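Local coordinates for protein alpha-galactosidase 1 (Saccharomyces cerevisiae, PDB 3LRK) that catalyses the hydrolysis of terminal, non-reducing alpha-D-galactose residues from alpha-D-galactosides such as galactose oligosaccharides and galactomannans, working as a secreted homotetrameric glycoprotein, at residues A[145-150]-A[182-187]; A[262-267]-A[288-293]; A[119-124]-A[149-154]; A[240-245]-A[281-286]. The protein carries 1 engineered substitution. All coordinates share one frame; numbering follows the deposited sequence.

Contact 1 (A[145-150]-A[182-187])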
loop_
_atom_site.group_PDB
_atom_site.type_symbol
_atom_site.label_atom_id
_atom_site.label_comp_id
_atom_site.label_asym_id
_atom_site.label_seq_id
_atom_site.Cartn_x
_atom_site.Cartn_y
_atom_site.Cartn_z
ATOM N N TYR A 145 17.546 19.580 -24.750
ATOM C CA TYR A 145 16.644 19.260 -23.642
ATOM C C TYR A 145 15.643 18.218 -24.128
ATOM O O TYR A 145 15.116 18.321 -25.239
ATOM C CB TYR A 145 15.931 20.548 -23.228
ATOM C CG TYR A 145 14.915 20.521 -22.090
ATOM C CD1 TYR A 145 13.657 19.924 -22.240
ATOM C CD2 TYR A 145 15.196 21.173 -20.885
ATOM C CE1 TYR A 145 12.708 19.964 -21.194
ATOM C CE2 TYR A 145 14.280 21.211 -19.853
ATOM C CZ TYR A 145 13.037 20.605 -20.004
ATOM O OH TYR A 145 12.130 20.655 -18.961
ATOM N N LEU A 146 15.382 17.211 -23.299
ATOM C CA LEU A 146 14.356 16.205 -23.631
ATOM C C LEU A 146 13.370 16.053 -22.495
ATOM O O LEU A 146 13.760 15.730 -21.366
ATOM C CB LEU A 146 14.993 14.843 -23.963
ATOM C CG LEU A 146 14.036 13.690 -24.342
ATOM C CD1 LEU A 146 13.277 13.978 -25.638
ATOM C CD2 LEU A 146 14.801 12.360 -24.438
ATOM N N LYS A 147 12.091 16.281 -22.788
ATOM C CA LYS A 147 11.020 15.932 -21.855
ATOM C C LYS A 147 10.567 14.498 -22.187
ATOM O O LYS A 147 10.230 14.196 -23.335
ATOM C CB LYS A 147 9.877 16.950 -21.950
ATOM C CG LYS A 147 8.598 16.520 -21.252
ATOM C CD LYS A 147 7.481 17.522 -21.422
ATOM C CE LYS A 147 6.185 16.938 -20.888
ATOM N NZ LYS A 147 5.093 17.943 -20.807
ATOM N N TYR A 148 10.571 13.610 -21.187
ATOM C CA TYR A 148 10.491 12.184 -21.487
ATOM C C TYR A 148 9.361 11.526 -20.698
ATOM O O TYR A 148 9.491 11.251 -19.510
ATOM C CB TYR A 148 11.869 11.509 -21.284
ATOM C CG TYR A 148 12.054 10.166 -21.960
ATOM C CD1 TYR A 148 11.761 9.991 -23.321
ATOM C CD2 TYR A 148 12.552 9.070 -21.245
ATOM C CE1 TYR A 148 11.945 8.758 -23.946
ATOM C CE2 TYR A 148 12.746 7.846 -21.853
ATOM C CZ TYR A 148 12.431 7.681 -23.195
ATOM O OH TYR A 148 12.610 6.454 -23.800
ATOM N N ASP A 149 8.266 11.274 -21.407
ATOM C CA ASP A 149 6.967 10.952 -20.821
ATOM C C ASP A 149 6.860 9.494 -20.357
ATOM O O ASP A 149 7.846 8.764 -20.393
ATOM C CB ASP A 149 5.849 11.280 -21.822
ATOM C CG ASP A 149 4.613 11.880 -21.151
ATOM O OD1 ASP A 149 4.200 11.416 -20.067
ATOM O OD2 ASP A 149 4.056 12.842 -21.714
ATOM N N ASN A 150 5.653 9.094 -19.947
ATOM C CA ASN A 150 5.410 7.786 -19.309
ATOM C C ASN A 150 4.139 7.111 -19.810
ATOM O O ASN A 150 3.613 6.188 -19.171
ATOM C CB ASN A 150 5.350 7.954 -17.787
ATOM C CG ASN A 150 5.392 6.630 -17.031
ATOM O OD1 ASN A 150 6.098 5.703 -17.413
ATOM N ND2 ASN A 150 4.647 6.558 -15.932
ATOM N N PHE A 182 19.853 18.378 -21.368
ATOM C CA PHE A 182 19.126 18.486 -20.117
ATOM C C PHE A 182 18.006 17.438 -20.147
ATOM O O PHE A 182 17.136 17.483 -21.022
ATOM C CB PHE A 182 18.506 19.885 -20.009
ATOM C CG PHE A 182 17.972 20.222 -18.629
ATOM C CD1 PHE A 182 16.820 19.610 -18.132
ATOM C CD2 PHE A 182 18.626 21.164 -17.839
ATOM C CE1 PHE A 182 16.336 19.928 -16.884
ATOM C CE2 PHE A 182 18.143 21.495 -16.588
ATOM C CZ PHE A 182 17.002 20.871 -16.105
ATOM N N TYR A 183 18.029 16.500 -19.197
ATOM C CA TYR A 183 17.094 15.363 -19.234
ATOM C C TYR A 183 15.981 15.521 -18.188
ATOM O O TYR A 183 16.224 15.448 -16.974
ATOM C CB TYR A 183 17.884 14.052 -19.075
ATOM C CG TYR A 183 17.107 12.742 -19.200
ATOM C CD1 TYR A 183 16.105 12.558 -20.168
ATOM C CD2 TYR A 183 17.427 11.669 -18.367
ATOM C CE1 TYR A 183 15.410 11.316 -20.269
ATOM C CE2 TYR A 183 16.766 10.450 -18.460
ATOM C CZ TYR A 183 15.774 10.269 -19.401
ATOM O OH TYR A 183 15.147 9.041 -19.433
ATOM N N SER A 184 14.768 15.764 -18.687
ATOM C CA SER A 184 13.588 16.043 -17.880
ATOM C C SER A 184 12.663 14.831 -17.874
ATOM O O SER A 184 12.107 14.462 -18.899
ATOM C CB SER A 184 12.864 17.279 -18.448
ATOM O OG SER A 184 11.525 17.401 -17.992
ATOM N N LEU A 185 12.527 14.195 -16.713
ATOM C CA LEU A 185 11.635 13.039 -16.561
ATOM C C LEU A 185 10.179 13.457 -16.447
ATOM O O LEU A 185 9.855 14.452 -15.803
ATOM C CB LEU A 185 12.035 12.234 -15.315
ATOM C CG LEU A 185 13.016 11.057 -15.429
ATOM C CD1 LEU A 185 14.114 11.225 -16.468
ATOM C CD2 LEU A 185 13.581 10.631 -14.071
ATOM N N CYS A 186 9.293 12.687 -17.079
ATOM C CA CYS A 186 7.867 12.943 -16.965
ATOM C C CYS A 186 7.155 11.628 -16.677
ATOM O O CYS A 186 6.437 11.116 -17.523
ATOM C CB CYS A 186 7.319 13.586 -18.252
ATOM S SG CYS A 186 5.587 14.146 -18.161
ATOM N N ASN A 187 7.375 11.081 -15.477
ATOM C CA ASN A 187 6.676 9.881 -15.057
ATOM C C ASN A 187 5.727 10.098 -13.878
ATOM O O ASN A 187 5.294 9.131 -13.252
ATOM C CB ASN A 187 7.658 8.712 -14.800
ATOM C CG ASN A 187 8.178 8.666 -13.369
ATOM O OD1 ASN A 187 8.470 9.699 -12.761
ATOM N ND2 ASN A 187 8.311 7.454 -12.829
HETATM O O HOH W 1 9.875 19.387 -19.154
#
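The rings of Y145 and F182 lie side by side, their planes 13° apart but slid so far that they barely overlap; Y145 CE2 comes to 3.5 Å from F182 CD1. In both residues CG stands anti to the backbone N (chi1 180° in Y145), which sends the two rings the same way from neighbouring strands. At the far end of the Y145 ring a water in its plane takes up the phenol: it lies 2.6 Å from Y145 OH and donates to S184 OG at 2.8 Å, while Q31 also bonds that hydroxyl. A leucine in place of Y145 would probably leave this water without one of its anchors and open a gap beside the F182 ring. Among the side chains turned the other way, Y183 reaches toward the neighbouring strand, with Y183 OH 3.2 Å from Y148 CD2, the two rings oblique at 45°; Y167 O bonds the hydroxyl. Four backbone bonds, such as L146 N to F182 O, fix the parallel register. K147 CE lies 3.9 Å from C186 SG, and K147 NZ forms a salt bridge with D72. Carrying substrate-binding K147 and, at its end, nucleophile D149, strand 145-149 opens a beta-alpha-beta unit of the GH27 TIM barrel.

Contact 2 (A[262-267]-A[288-293])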
loop_
_atom_site.group_PDB
_atom_site.type_symbol
_atom_site.label_atom_id
_atom_site.label_comp_id
_atom_site.label_asym_id
_atom_site.label_seq_id
_atom_site.Cartn_x
_atom_site.Cartn_y
_atom_site.Cartn_z
ATOM N N ASP A 262 5.248 20.632 -12.641
ATOM C CA ASP A 262 4.567 20.807 -13.942
ATOM C C ASP A 262 4.576 22.279 -14.383
ATOM O O ASP A 262 4.918 23.153 -13.598
ATOM C CB ASP A 262 3.143 20.206 -13.941
ATOM C CG ASP A 262 2.637 19.869 -15.325
ATOM O OD1 ASP A 262 3.379 20.020 -16.311
ATOM O OD2 ASP A 262 1.475 19.429 -15.429
ATOM N N ASN A 263 4.240 22.537 -15.646
ATOM C CA ASN A 263 4.277 23.896 -16.189
ATOM C C ASN A 263 3.345 24.844 -15.428
ATOM O O ASN A 263 2.280 24.438 -14.949
ATOM C CB ASN A 263 3.906 23.904 -17.668
ATOM C CG ASN A 263 4.762 22.970 -18.513
ATOM O OD1 ASN A 263 5.705 22.318 -18.033
ATOM N ND2 ASN A 263 4.440 22.911 -19.786
ATOM N N LEU A 264 3.767 26.100 -15.325
ATOM C CA LEU A 264 2.993 27.161 -14.686
ATOM C C LEU A 264 1.707 27.458 -15.444
ATOM O O LEU A 264 1.701 27.527 -16.678
ATOM C CB LEU A 264 3.847 28.441 -14.576
ATOM C CG LEU A 264 5.034 28.316 -13.614
ATOM C CD1 LEU A 264 6.175 29.304 -13.925
ATOM C CD2 LEU A 264 4.563 28.423 -12.152
ATOM N N GLU A 265 0.625 27.638 -14.693
ATOM C CA GLU A 265 -0.680 27.934 -15.250
ATOM C C GLU A 265 -0.957 29.440 -15.202
ATOM O O GLU A 265 -2.062 29.887 -15.513
ATOM C CB GLU A 265 -1.766 27.155 -14.506
ATOM C CG GLU A 265 -1.631 25.635 -14.624
ATOM C CD GLU A 265 -2.241 25.063 -15.898
ATOM O OE1 GLU A 265 -2.573 25.817 -16.841
ATOM O OE2 GLU A 265 -2.386 23.832 -15.963
ATOM N N VAL A 266 0.060 30.207 -14.812
ATOM C CA VAL A 266 -0.008 31.663 -14.857
ATOM C C VAL A 266 -0.334 32.074 -16.296
ATOM O O VAL A 266 0.323 31.639 -17.241
ATOM C CB VAL A 266 1.315 32.319 -14.370
ATOM C CG1 VAL A 266 1.244 33.848 -14.461
ATOM C CG2 VAL A 266 1.637 31.895 -12.936
ATOM N N GLY A 267 -1.381 32.880 -16.452
ATOM C CA GLY A 267 -1.823 33.318 -17.773
ATOM C C GLY A 267 -2.625 32.275 -18.528
ATOM O O GLY A 267 -2.904 32.450 -19.716
ATOM N N SER A 288 11.020 24.225 -8.162
ATOM C CA SER A 288 10.471 23.597 -9.347
ATOM C C SER A 288 11.045 24.312 -10.573
ATOM O O SER A 288 11.372 25.507 -10.493
ATOM C CB SER A 288 8.940 23.705 -9.361
ATOM O OG SER A 288 8.399 23.193 -10.576
ATOM N N PRO A 289 11.201 23.581 -11.699
ATOM C CA PRO A 289 11.326 24.254 -12.990
ATOM C C PRO A 289 10.255 25.336 -13.142
ATOM O O PRO A 289 9.142 25.207 -12.609
ATOM C CB PRO A 289 11.084 23.127 -13.994
ATOM C CG PRO A 289 11.561 21.896 -13.293
ATOM C CD PRO A 289 11.282 22.114 -11.834
ATOM N N LEU A 290 10.602 26.415 -13.840
ATOM C CA LEU A 290 9.643 27.476 -14.110
ATOM C C LEU A 290 9.472 27.547 -15.613
ATOM O O LEU A 290 10.226 28.219 -16.301
ATOM C CB LEU A 290 10.110 28.824 -13.536
ATOM C CG LEU A 290 10.394 28.956 -12.035
ATOM C CD1 LEU A 290 10.906 30.378 -11.731
ATOM C CD2 LEU A 290 9.188 28.598 -11.151
ATOM N N ILE A 291 8.490 26.800 -16.102
ATOM C CA ILE A 291 8.215 26.689 -17.517
ATOM C C ILE A 291 6.858 27.361 -17.765
ATOM O O ILE A 291 5.829 26.965 -17.200
ATOM C CB ILE A 291 8.287 25.204 -18.005
ATOM C CG1 ILE A 291 9.740 24.702 -17.948
ATOM C CG2 ILE A 291 7.728 25.053 -19.433
ATOM C CD1 ILE A 291 9.892 23.183 -17.936
ATOM N N ILE A 292 6.890 28.416 -18.576
ATOM C CA ILE A 292 5.699 29.167 -18.938
ATOM C C ILE A 292 4.726 28.249 -19.670
ATOM O O ILE A 292 5.091 27.625 -20.662
ATOM C CB ILE A 292 6.050 30.391 -19.846
ATOM C CG1 ILE A 292 7.015 31.344 -19.122
ATOM C CG2 ILE A 292 4.777 31.119 -20.295
ATOM C CD1 ILE A 292 7.642 32.402 -20.019
ATOM N N GLY A 293 3.496 28.158 -19.164
ATOM C CA GLY A 293 2.436 27.361 -19.808
ATOM C C GLY A 293 1.482 28.205 -20.646
ATOM O O GLY A 293 0.706 27.678 -21.448
HETATM O O HOH W 2 7.168 24.818 -14.368
#
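N263 lays its carboxamide against the CG2 methyl of I291, with N263 OD1 and I291 CG2 3.7 Å apart and N263 CG equally near that methyl. Its CG stands anti to the carbonyl carbon (chi1 -55°), and the two side chains cross obliquely. Next in sequence, L264 uses both backbone and side chain: L264 N donates to I291 O at 2.9 Å, with an N-H...O angle of 151°, while L264 CD1 rests 4.0 Å from L290 CB. H279 and F280 of helix 273-285 also touch the L264 side chain. G293 closes the far end, its CA 3.2 Å from L264 O in a CA-H...O contact; a side chain on G293 would run into that carbonyl oxygen. At the near end a water accepts from I291 N at 2.9 Å and lies within donating distance of both D262 O and P289 O. An alanine at N263 would probably leave the I291 methyl without its amide cover. The chemistry is thus mixed: the bond from L264 N and a water tie the main chains of loop and barrel strand, L264 and L290 add apolar contact, and the N263 amide lies on a methyl, its nearest atom about 5 Å from the substrate-binding K147 side chain.

Contact 3 (A[119-124]-A[149-154])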
loop_
_atom_site.group_PDB
_atom_site.type_symbol
_atom_site.label_atom_id
_atom_site.label_comp_id
_atom_site.label_asym_id
_atom_site.label_seq_id
_atom_site.Cartn_x
_atom_site.Cartn_y
_atom_site.Cartn_z
ATOM N N TYR A 119 4.216 4.369 -27.524
ATOM C CA TYR A 119 3.676 5.586 -28.124
ATOM C C TYR A 119 3.801 6.728 -27.144
ATOM O O TYR A 119 3.953 6.513 -25.943
ATOM C CB TYR A 119 2.184 5.422 -28.448
ATOM C CG TYR A 119 1.867 4.220 -29.290
ATOM C CD1 TYR A 119 1.323 3.065 -28.713
ATOM C CD2 TYR A 119 2.126 4.223 -30.665
ATOM C CE1 TYR A 119 1.018 1.955 -29.490
ATOM C CE2 TYR A 119 1.837 3.120 -31.448
ATOM C CZ TYR A 119 1.290 1.987 -30.855
ATOM O OH TYR A 119 1.015 0.903 -31.636
ATOM N N THR A 120 3.697 7.949 -27.669
ATOM C CA THR A 120 3.588 9.135 -26.843
ATOM C C THR A 120 2.161 9.214 -26.317
ATOM O O THR A 120 1.293 8.438 -26.725
ATOM C CB THR A 120 3.935 10.407 -27.634
ATOM O OG1 THR A 120 2.967 10.600 -28.679
ATOM C CG2 THR A 120 5.334 10.285 -28.246
ATOM N N CYS A 121 1.911 10.159 -25.422
ATOM C CA CYS A 121 0.574 10.317 -24.861
ATOM C C CYS A 121 -0.509 10.624 -25.909
ATOM O O CYS A 121 -1.652 10.191 -25.762
ATOM C CB CYS A 121 0.588 11.346 -23.743
ATOM S SG CYS A 121 1.611 10.851 -22.335
ATOM N N ALA A 122 -0.139 11.341 -26.970
ATOM C CA ALA A 122 -1.061 11.614 -28.078
ATOM C C ALA A 122 -1.035 10.551 -29.179
ATOM O O ALA A 122 -1.685 10.708 -30.216
ATOM C CB ALA A 122 -0.808 13.004 -28.658
ATOM N N GLY A 123 -0.276 9.478 -28.958
ATOM C CA GLY A 123 -0.281 8.309 -29.843
ATOM C C GLY A 123 0.703 8.311 -30.990
ATOM O O GLY A 123 0.548 7.542 -31.941
ATOM N N TYR A 124 1.717 9.175 -30.905
ATOM C CA TYR A 124 2.810 9.217 -31.875
ATOM C C TYR A 124 3.899 8.222 -31.467
ATOM O O TYR A 124 3.830 7.679 -30.371
ATOM C CB TYR A 124 3.358 10.650 -31.955
ATOM C CG TYR A 124 2.345 11.594 -32.544
ATOM C CD1 TYR A 124 1.242 12.028 -31.794
ATOM C CD2 TYR A 124 2.461 12.025 -33.867
ATOM C CE1 TYR A 124 0.294 12.884 -32.343
ATOM C CE2 TYR A 124 1.512 12.881 -34.428
ATOM C CZ TYR A 124 0.443 13.308 -33.657
ATOM O OH TYR A 124 -0.479 14.158 -34.198
ATOM N N ASP A 149 8.266 11.274 -21.407
ATOM C CA ASP A 149 6.967 10.952 -20.821
ATOM C C ASP A 149 6.860 9.494 -20.357
ATOM O O ASP A 149 7.846 8.764 -20.393
ATOM C CB ASP A 149 5.849 11.280 -21.822
ATOM C CG ASP A 149 4.613 11.880 -21.151
ATOM O OD1 ASP A 149 4.200 11.416 -20.067
ATOM O OD2 ASP A 149 4.056 12.842 -21.714
ATOM N N ASN A 150 5.653 9.094 -19.947
ATOM C CA ASN A 150 5.410 7.786 -19.309
ATOM C C ASN A 150 4.139 7.111 -19.810
ATOM O O ASN A 150 3.613 6.188 -19.171
ATOM C CB ASN A 150 5.350 7.954 -17.787
ATOM C CG ASN A 150 5.392 6.630 -17.031
ATOM O OD1 ASN A 150 6.098 5.703 -17.413
ATOM N ND2 ASN A 150 4.647 6.558 -15.932
ATOM N N CYS A 151 3.641 7.571 -20.953
ATOM C CA CYS A 151 2.510 6.906 -21.607
ATOM C C CYS A 151 2.917 5.624 -22.321
ATOM O O CYS A 151 4.001 5.551 -22.888
ATOM C CB CYS A 151 1.836 7.862 -22.593
ATOM S SG CYS A 151 0.826 9.059 -21.718
ATOM N N TYR A 152 2.029 4.620 -22.286
ATOM C CA TYR A 152 2.199 3.350 -23.018
ATOM C C TYR A 152 3.501 2.608 -22.721
ATOM O O TYR A 152 4.211 2.154 -23.632
ATOM C CB TYR A 152 1.968 3.577 -24.529
ATOM C CG TYR A 152 0.615 4.209 -24.737
ATOM C CD1 TYR A 152 0.499 5.549 -25.110
ATOM C CD2 TYR A 152 -0.555 3.478 -24.500
ATOM C CE1 TYR A 152 -0.750 6.151 -25.260
ATOM C CE2 TYR A 152 -1.818 4.070 -24.648
ATOM C CZ TYR A 152 -1.901 5.400 -25.045
ATOM O OH TYR A 152 -3.130 6.000 -25.179
ATOM N N ASN A 153 3.812 2.478 -21.429
ATOM C CA ASN A 153 5.107 1.908 -21.023
ATOM C C ASN A 153 5.183 0.369 -21.004
ATOM O O ASN A 153 6.139 -0.202 -20.472
ATOM C CB ASN A 153 5.571 2.504 -19.676
ATOM C CG ASN A 153 4.583 2.255 -18.560
ATOM O OD1 ASN A 153 3.946 1.194 -18.493
ATOM N ND2 ASN A 153 4.428 3.234 -17.689
ATOM N N LYS A 154 4.168 -0.297 -21.561
ATOM C CA LYS A 154 4.209 -1.750 -21.768
ATOM C C LYS A 154 4.463 -2.553 -20.480
ATOM O O LYS A 154 5.230 -3.511 -20.489
ATOM C CB LYS A 154 5.275 -2.109 -22.817
ATOM C CG LYS A 154 5.083 -1.429 -24.182
ATOM C CD LYS A 154 6.232 -1.767 -25.145
ATOM C CE LYS A 154 5.859 -2.852 -26.122
ATOM N NZ LYS A 154 6.889 -2.927 -27.226
#
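Y119 begins the contact by directing its ring edge at the face of the Y152 ring, a T-shaped pair with planes at 86° and centroids 5.9 Å apart. Its CB also meets Y152 CD1 at 3.7 Å, and its carbonyl oxygen lies in the plane of the Y152 ring, at the edge. T120 follows, turning its side chain from the other segment: T120 OG1 accepts from Y124 N and bonds the substrate-binding D73. Its carbonyl oxygen instead approaches the Y152 rim, T120 O standing 3.4 Å from Y152 CE1. C121 makes the covalent link, C121 SG to C151 SG at 2.1 Å, with a disulfide torsion of 94°, close to the relaxed right angle. Both sulfurs stand anti to their carbonyl carbons (chi1 -63° in C121), which places each beside its own backbone N. C121 SG also lies 3.2 Å from OD2 of the nucleophile D149, so the disulfide borders the catalytic carboxylate. From T120 to G123 the chain makes a type I beta turn, closed by G123 N donating to T120 O at 2.9 Å. The bridge thus pins the loop between strand 109-115 and helix 131-140 to the loop between strand 145-149 and helix 160-177. V19 of the second subunit bonds Y152 OH, and P21 of that subunit packs on Y119, placing these loops, which follow the C-terminal ends of strands 109-115 and 145-149, at the subunit interface.

Contact 4 (A[240-245]-A[281-286])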
loop_
_atom_site.group_PDB
_atom_site.type_symbol
_atom_site.label_atom_id
_atom_site.label_comp_id
_atom_site.label_asym_id
_atom_site.label_seq_id
_atom_site.Cartn_x
_atom_site.Cartn_y
_atom_site.Cartn_z
ATOM N N MET A 240 -2.799 23.303 -5.370
ATOM C CA MET A 240 -2.585 22.914 -3.982
ATOM C C MET A 240 -2.399 21.414 -3.801
ATOM O O MET A 240 -1.658 20.987 -2.917
ATOM C CB MET A 240 -3.744 23.393 -3.093
ATOM C CG MET A 240 -3.783 24.900 -2.827
ATOM S SD MET A 240 -2.264 25.596 -2.153
ATOM C CE MET A 240 -2.061 24.692 -0.610
ATOM N N ASN A 241 -3.097 20.619 -4.614
ATOM C CA ASN A 241 -2.931 19.164 -4.604
ATOM C C ASN A 241 -1.479 18.806 -4.905
ATOM O O ASN A 241 -0.897 17.967 -4.221
ATOM C CB ASN A 241 -3.884 18.492 -5.613
ATOM C CG ASN A 241 -3.608 16.991 -5.795
ATOM O OD1 ASN A 241 -2.660 16.596 -6.483
ATOM N ND2 ASN A 241 -4.469 16.157 -5.215
ATOM N N ILE A 242 -0.898 19.482 -5.904
ATOM C CA ILE A 242 0.461 19.200 -6.370
ATOM C C ILE A 242 1.508 19.746 -5.397
ATOM O O ILE A 242 2.482 19.060 -5.089
ATOM C CB ILE A 242 0.681 19.711 -7.825
ATOM C CG1 ILE A 242 -0.103 18.813 -8.801
ATOM C CG2 ILE A 242 2.165 19.736 -8.194
ATOM C CD1 ILE A 242 -0.223 19.365 -10.194
ATOM N N LEU A 243 1.289 20.964 -4.895
ATOM C CA LEU A 243 2.179 21.525 -3.874
ATOM C C LEU A 243 2.225 20.632 -2.627
ATOM O O LEU A 243 3.291 20.395 -2.065
ATOM C CB LEU A 243 1.751 22.949 -3.482
ATOM C CG LEU A 243 2.644 23.651 -2.453
ATOM C CD1 LEU A 243 4.048 23.887 -3.004
ATOM C CD2 LEU A 243 1.991 24.959 -2.021
ATOM N N ASN A 244 1.063 20.162 -2.197
ATOM C CA ASN A 244 0.967 19.262 -1.040
ATOM C C ASN A 244 1.710 17.938 -1.238
ATOM O O ASN A 244 2.415 17.469 -0.341
ATOM C CB ASN A 244 -0.496 19.015 -0.679
ATOM C CG ASN A 244 -1.137 20.213 0.026
ATOM O OD1 ASN A 244 -0.463 21.182 0.376
ATOM N ND2 ASN A 244 -2.442 20.146 0.228
ATOM N N LYS A 245 1.540 17.340 -2.411
ATOM C CA LYS A 245 2.331 16.171 -2.808
ATOM C C LYS A 245 3.847 16.434 -2.776
ATOM O O LYS A 245 4.627 15.570 -2.353
ATOM C CB LYS A 245 1.882 15.674 -4.183
ATOM C CG LYS A 245 0.575 14.905 -4.126
ATOM C CD LYS A 245 0.005 14.681 -5.508
ATOM C CE LYS A 245 -1.219 13.791 -5.441
ATOM N NZ LYS A 245 -1.954 13.882 -6.737
ATOM N N SER A 281 4.971 31.921 -6.887
ATOM C CA SER A 281 5.837 32.040 -5.707
ATOM C C SER A 281 6.168 30.687 -5.085
ATOM O O SER A 281 7.308 30.458 -4.676
ATOM C CB SER A 281 5.200 32.933 -4.639
ATOM O OG SER A 281 4.963 34.241 -5.132
ATOM N N MET A 282 5.175 29.800 -5.003
ATOM C CA MET A 282 5.406 28.484 -4.388
ATOM C C MET A 282 6.256 27.551 -5.271
ATOM O O MET A 282 7.156 26.878 -4.764
ATOM C CB MET A 282 4.098 27.835 -3.915
ATOM C CG MET A 282 3.457 28.534 -2.683
ATOM S SD MET A 282 4.606 28.913 -1.333
ATOM C CE MET A 282 5.132 27.241 -0.931
ATOM N N TRP A 283 5.996 27.549 -6.579
ATOM C CA TRP A 283 6.853 26.844 -7.556
ATOM C C TRP A 283 8.298 27.366 -7.496
ATOM O O TRP A 283 9.252 26.580 -7.512
ATOM C CB TRP A 283 6.296 26.973 -8.984
ATOM C CG TRP A 283 5.330 25.872 -9.473
ATOM C CD1 TRP A 283 5.418 25.186 -10.658
ATOM C CD2 TRP A 283 4.158 25.360 -8.805
ATOM N NE1 TRP A 283 4.372 24.285 -10.774
ATOM C CE2 TRP A 283 3.587 24.373 -9.650
ATOM C CE3 TRP A 283 3.531 25.639 -7.576
ATOM C CZ2 TRP A 283 2.425 23.665 -9.304
ATOM C CZ3 TRP A 283 2.372 24.927 -7.230
ATOM C CH2 TRP A 283 1.838 23.946 -8.092
ATOM N N ALA A 284 8.473 28.687 -7.413
ATOM C CA ALA A 284 9.825 29.233 -7.241
ATOM C C ALA A 284 10.483 28.705 -5.956
ATOM O O ALA A 284 11.633 28.231 -5.968
ATOM C CB ALA A 284 9.804 30.762 -7.254
ATOM N N MET A 285 9.735 28.791 -4.863
ATOM C CA MET A 285 10.244 28.521 -3.521
ATOM C C MET A 285 10.656 27.065 -3.279
ATOM O O MET A 285 11.570 26.794 -2.488
ATOM C CB MET A 285 9.187 28.920 -2.501
ATOM C CG MET A 285 9.743 29.246 -1.132
ATOM S SD MET A 285 8.420 29.220 0.075
ATOM C CE MET A 285 7.839 27.555 -0.201
ATOM N N VAL A 286 9.971 26.133 -3.944
ATOM C CA VAL A 286 10.327 24.712 -3.850
ATOM C C VAL A 286 11.346 24.296 -4.917
ATOM O O VAL A 286 11.668 23.110 -5.050
ATOM C CB VAL A 286 9.078 23.776 -3.864
ATOM C CG1 VAL A 286 8.131 24.133 -2.730
ATOM C CG2 VAL A 286 8.346 23.826 -5.209
#
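L243 reaches from helix 239-246 toward helix 273-285. At the base of its side chain, L243 CB lies 4.3 Å from CZ3 of W283, beside the six-membered end of the indole. CG stands anti to the backbone N (chi1 -178°), which carries the fork toward the second helix. There the methyls divide the work: L243 CD2 meets M282 CG at 3.9 Å, while L243 CD1 lies 4.1 Å from CG1 of V286, the first residue beyond the helix, and also near M282 CB. The L243 and M282 side chains cross at about a right angle, the methionine being bent at chi2 and chi3 instead of extended. The preceding residue, I242, sends CG2 to within 4.1 Å of W283 CZ2, again with the side chains roughly perpendicular. The indole nitrogen is turned to another task, W283 NE1 donating to D262 O. Between these segments the contact is wholly apolar. The axes of the short segments 240-245 and 281-285 run 11.3 Å apart at 19°, too distant for backbones to meet, so the long side chains bridge the interval. L360 and A358 of strand 355-361 and W346 of strand 342-349 add to the same apolar cluster. The arrangement is that of two near-parallel outer helices of a TIM barrel, packed where the C-terminal beta-sandwich domain meets it.

From the N terminus, contact 3 opens first, its disulfide closing a loop of 29 residues that contains helix 131-140 and strand 145-149. Contact 1 begins on the stretch where contact 3 ends; the two share D149 and N150, and contact 1 spans helix 160-177 to reach the next barrel strand. Contacts 4 and 2 come later and cross, their segments alternating in the order 240-245, 262-267, 281-286, 288-293; they touch through W283 and the 262-267 loop. Across the barrel, contacts 1 and 2 meet where Y145 packs on I291. Contacts 3 and 4 stand farthest apart, centres about 26 Å, at the subunit interface and beside the beta-sandwich domain respectively.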